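Local atomic coordinates of OTU domain-containing protein wMelOTU (Wolbachia pipientis wMel, PDB entry 6W9O), a protein that is an OTU-family deubiquitinase and bacterial effector, probably a cysteine protease that removes ubiquitin from its conjugates. Residues A[124-132]-A[159-167]. Sequence-based numbering, arbitrary orientation.
Sequences GDPDVEGRI and LIDNSGSKS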
loop_
_atom_site.group_PDB
_atom_site.type_symbol
_atom_site.label_atom_id
_atom_site.label_comp_id
_atom_site.label_asym_id
_atom_site.label_seq_id
_atom_site.Cartn_x
_atom_site.Cartn_y
_atom_site.Cartn_z
ATOM N N GLY A 124 -1.702 8.810 -0.790
ATOM C CA GLY A 124 -0.676 7.953 -0.186
ATOM C C GLY A 124 0.412 7.509 -1.167
ATOM O O GLY A 124 0.207 7.420 -2.387
ATOM N N ASP A 125 1.595 7.249 -0.617
ATOM C CA ASP A 125 2.810 6.947 -1.378
ATOM C C ASP A 125 3.349 5.624 -0.850
ATOM O O ASP A 125 3.677 5.520 0.354
ATOM C CB ASP A 125 3.785 8.109 -1.127
ATOM C CG ASP A 125 5.138 7.933 -1.769
ATOM O OD1 ASP A 125 5.411 6.879 -2.368
ATOM O OD2 ASP A 125 5.911 8.908 -1.682
ATOM N N PRO A 126 3.497 4.609 -1.699
ATOM C CA PRO A 126 4.060 3.306 -1.233
ATOM C C PRO A 126 5.393 3.449 -0.548
ATOM O O PRO A 126 5.660 2.691 0.396
ATOM C CB PRO A 126 4.234 2.501 -2.527
ATOM C CG PRO A 126 3.162 3.047 -3.437
ATOM C CD PRO A 126 3.052 4.555 -3.110
ATOM N N ASP A 127 6.248 4.386 -0.978
ATOM C CA ASP A 127 7.572 4.463 -0.405
ATOM C C ASP A 127 7.551 5.014 1.011
ATOM O O ASP A 127 8.545 4.861 1.735
ATOM C CB ASP A 127 8.463 5.383 -1.212
ATOM C CG ASP A 127 8.774 4.859 -2.599
ATOM O OD1 ASP A 127 8.907 3.633 -2.798
ATOM O OD2 ASP A 127 8.914 5.728 -3.511
ATOM N N VAL A 128 6.484 5.729 1.389
ATOM C CA VAL A 128 6.450 6.319 2.730
ATOM C C VAL A 128 5.340 5.646 3.535
ATOM O O VAL A 128 5.610 4.858 4.473
ATOM C CB VAL A 128 6.260 7.849 2.694
ATOM C CG1 VAL A 128 6.287 8.379 4.140
ATOM C CG2 VAL A 128 7.391 8.509 1.859
ATOM N N GLU A 129 4.093 5.921 3.186
ATOM C CA GLU A 129 3.000 5.272 3.905
ATOM C C GLU A 129 3.035 3.780 3.716
ATOM O O GLU A 129 2.712 3.041 4.659
ATOM C CB GLU A 129 1.674 5.842 3.423
ATOM C CG GLU A 129 1.459 7.322 3.902
ATOM C CD GLU A 129 2.291 8.322 3.155
ATOM O OE1 GLU A 129 2.352 8.238 1.914
ATOM O OE2 GLU A 129 2.882 9.178 3.832
ATOM N N GLY A 130 3.416 3.285 2.531
ATOM C CA GLY A 130 3.487 1.816 2.368
ATOM C C GLY A 130 4.496 1.185 3.314
ATOM O O GLY A 130 4.221 0.163 3.955
ATOM N N ARG A 131 5.656 1.807 3.484
ATOM C CA ARG A 131 6.675 1.287 4.390
ATOM C C ARG A 131 6.181 1.298 5.841
ATOM O O ARG A 131 6.389 0.319 6.595
ATOM C CB ARG A 131 7.957 2.107 4.224
ATOM C CG ARG A 131 9.055 1.631 5.154
ATOM C CD ARG A 131 10.423 2.274 4.726
ATOM N NE ARG A 131 11.465 1.840 5.644
ATOM C CZ ARG A 131 12.745 2.209 5.525
ATOM N NH1 ARG A 131 13.103 2.991 4.525
ATOM N NH2 ARG A 131 13.630 1.782 6.400
ATOM N N ILE A 132 5.476 2.364 6.235
ATOM C CA ILE A 132 4.918 2.439 7.589
ATOM C C ILE A 132 3.905 1.318 7.805
ATOM O O ILE A 132 3.906 0.654 8.853
ATOM C CB ILE A 132 4.246 3.811 7.825
ATOM C CG1 ILE A 132 5.289 4.930 7.843
ATOM C CG2 ILE A 132 3.376 3.738 9.138
ATOM C CD1 ILE A 132 4.646 6.353 7.708
ATOM N N LEU A 159 8.929 -4.286 -4.556
ATOM C CA LEU A 159 8.567 -4.878 -3.285
ATOM C C LEU A 159 9.055 -3.969 -2.182
ATOM O O LEU A 159 10.229 -3.575 -2.186
ATOM C CB LEU A 159 9.260 -6.223 -3.120
ATOM C CG LEU A 159 8.533 -7.350 -3.816
ATOM C CD1 LEU A 159 9.501 -8.572 -3.865
ATOM C CD2 LEU A 159 7.282 -7.722 -3.014
ATOM N N ILE A 160 8.148 -3.595 -1.291
ATOM C CA ILE A 160 8.409 -2.697 -0.180
ATOM C C ILE A 160 8.192 -3.495 1.096
ATOM O O ILE A 160 7.256 -4.295 1.177
ATOM C CB ILE A 160 7.477 -1.475 -0.235
ATOM C CG1 ILE A 160 7.908 -0.631 -1.459
ATOM C CG2 ILE A 160 7.616 -0.577 1.000
ATOM C CD1 ILE A 160 6.838 0.194 -2.012
ATOM N N ASP A 161 9.072 -3.323 2.067
ATOM C CA ASP A 161 8.755 -3.879 3.392
ATOM C C ASP A 161 9.175 -2.879 4.442
ATOM O O ASP A 161 9.365 -1.682 4.159
ATOM C CB ASP A 161 9.365 -5.272 3.558
ATOM C CG ASP A 161 10.884 -5.264 3.578
ATOM O OD1 ASP A 161 11.449 -6.388 3.621
ATOM O OD2 ASP A 161 11.532 -4.185 3.563
ATOM N N ASN A 162 9.256 -3.342 5.686
ATOM C CA ASN A 162 9.499 -2.394 6.759
ATOM C C ASN A 162 10.840 -1.692 6.589
ATOM O O ASN A 162 11.029 -0.584 7.144
ATOM C CB ASN A 162 9.397 -3.099 8.123
ATOM C CG ASN A 162 10.417 -4.185 8.310
ATOM O OD1 ASN A 162 10.633 -5.033 7.447
ATOM N ND2 ASN A 162 11.056 -4.175 9.468
ATOM N N SER A 163 11.741 -2.279 5.796
ATOM C CA SER A 163 13.069 -1.701 5.575
ATOM C C SER A 163 13.224 -0.931 4.258
ATOM O O SER A 163 14.347 -0.492 3.947
ATOM C CB SER A 163 14.133 -2.790 5.682
ATOM O OG SER A 163 13.979 -3.729 4.625
ATOM N N GLY A 164 12.163 -0.755 3.484
ATOM C CA GLY A 164 12.231 0.077 2.296
ATOM C C GLY A 164 11.895 -0.645 1.009
ATOM O O GLY A 164 11.328 -1.733 1.046
ATOM N N SER A 165 12.258 -0.049 -0.126
ATOM C CA SER A 165 11.684 -0.344 -1.439
ATOM C C SER A 165 12.783 -0.857 -2.339
ATOM O O SER A 165 13.836 -0.241 -2.416
ATOM C CB SER A 165 11.208 0.955 -2.125
ATOM O OG SER A 165 10.406 1.798 -1.287
ATOM N N LYS A 166 12.539 -1.964 -3.038
ATOM C CA LYS A 166 13.516 -2.564 -3.948
ATOM C C LYS A 166 12.787 -3.137 -5.167
ATOM O O LYS A 166 11.630 -3.558 -5.084
ATOM C CB LYS A 166 14.293 -3.715 -3.256
ATOM C CG LYS A 166 13.332 -4.503 -2.342
ATOM C CD LYS A 166 13.782 -5.826 -1.748
ATOM C CE LYS A 166 12.586 -6.438 -0.986
ATOM N NZ LYS A 166 11.908 -5.373 -0.163
ATOM N N SER A 167 13.481 -3.210 -6.294
ATOM C CA SER A 167 12.926 -3.910 -7.451
ATOM C C SER A 167 12.862 -5.397 -7.155
ATOM O O SER A 167 13.751 -5.948 -6.497
ATOM C CB SER A 167 13.887 -3.736 -8.624
ATOM O OG SER A 167 13.958 -2.361 -8.953
HETATM O O HOH W 1 10.289 2.685 1.274
HETATM O O HOH W 2 9.130 0.827 8.591
#
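R131 and I160 lead a helix-on-hairpin contact, in which the first turns of helix 126-137 lie against the β-hairpin of strands 155-161 and 164-167 at one border of the central sheet. The axes of the segments 126-132 and 159-161 pass 7.6 Å apart at 50°. R131 has CG anti to its own backbone nitrogen (chi1 179°) and stays extended, a length that lets it span the hairpin turn. Its NE donates to N162 O at 2.9 Å, arriving above the carbonyl plane, while one face of the guanidinium lies over the backbone, with S163 C 3.4 Å from CZ. W90 makes a cation-π contact with this arginine, and a water donates to N162 O and, weakly, to R131 O. The loop that R131 grips is a type I turn from D161 to G164, stiffened by an Asx turn: D161 OD2 accepts from both S163 N and S163 OG, on the same face of the carboxylate. G164 closes the turn at a phi of 121°, a conformation natural to glycine. Farther along, I160 points its branched side chain at the helix: CD1 meets P126 CB at 3.5 Å, and CG2 lies near the backbone of G130 and R131. Glycine suits position 130 because the wide π-type turn at 126-130 brings P126 O where a CB would be. P126, suited to a helix's first turn, also touches L141 and V143 of the adjoining strand. On the exposed side the S165 hydroxyl donates to D127 OD1 at 2.8 Å, and a water bridges S165 OG to D127 O. D125 caps the helix, its OD1 accepting from D127 N. The helix thus covers the edge hairpin of the central mixed sheet, consistent with the α/β fold of OTU-like cysteine proteases.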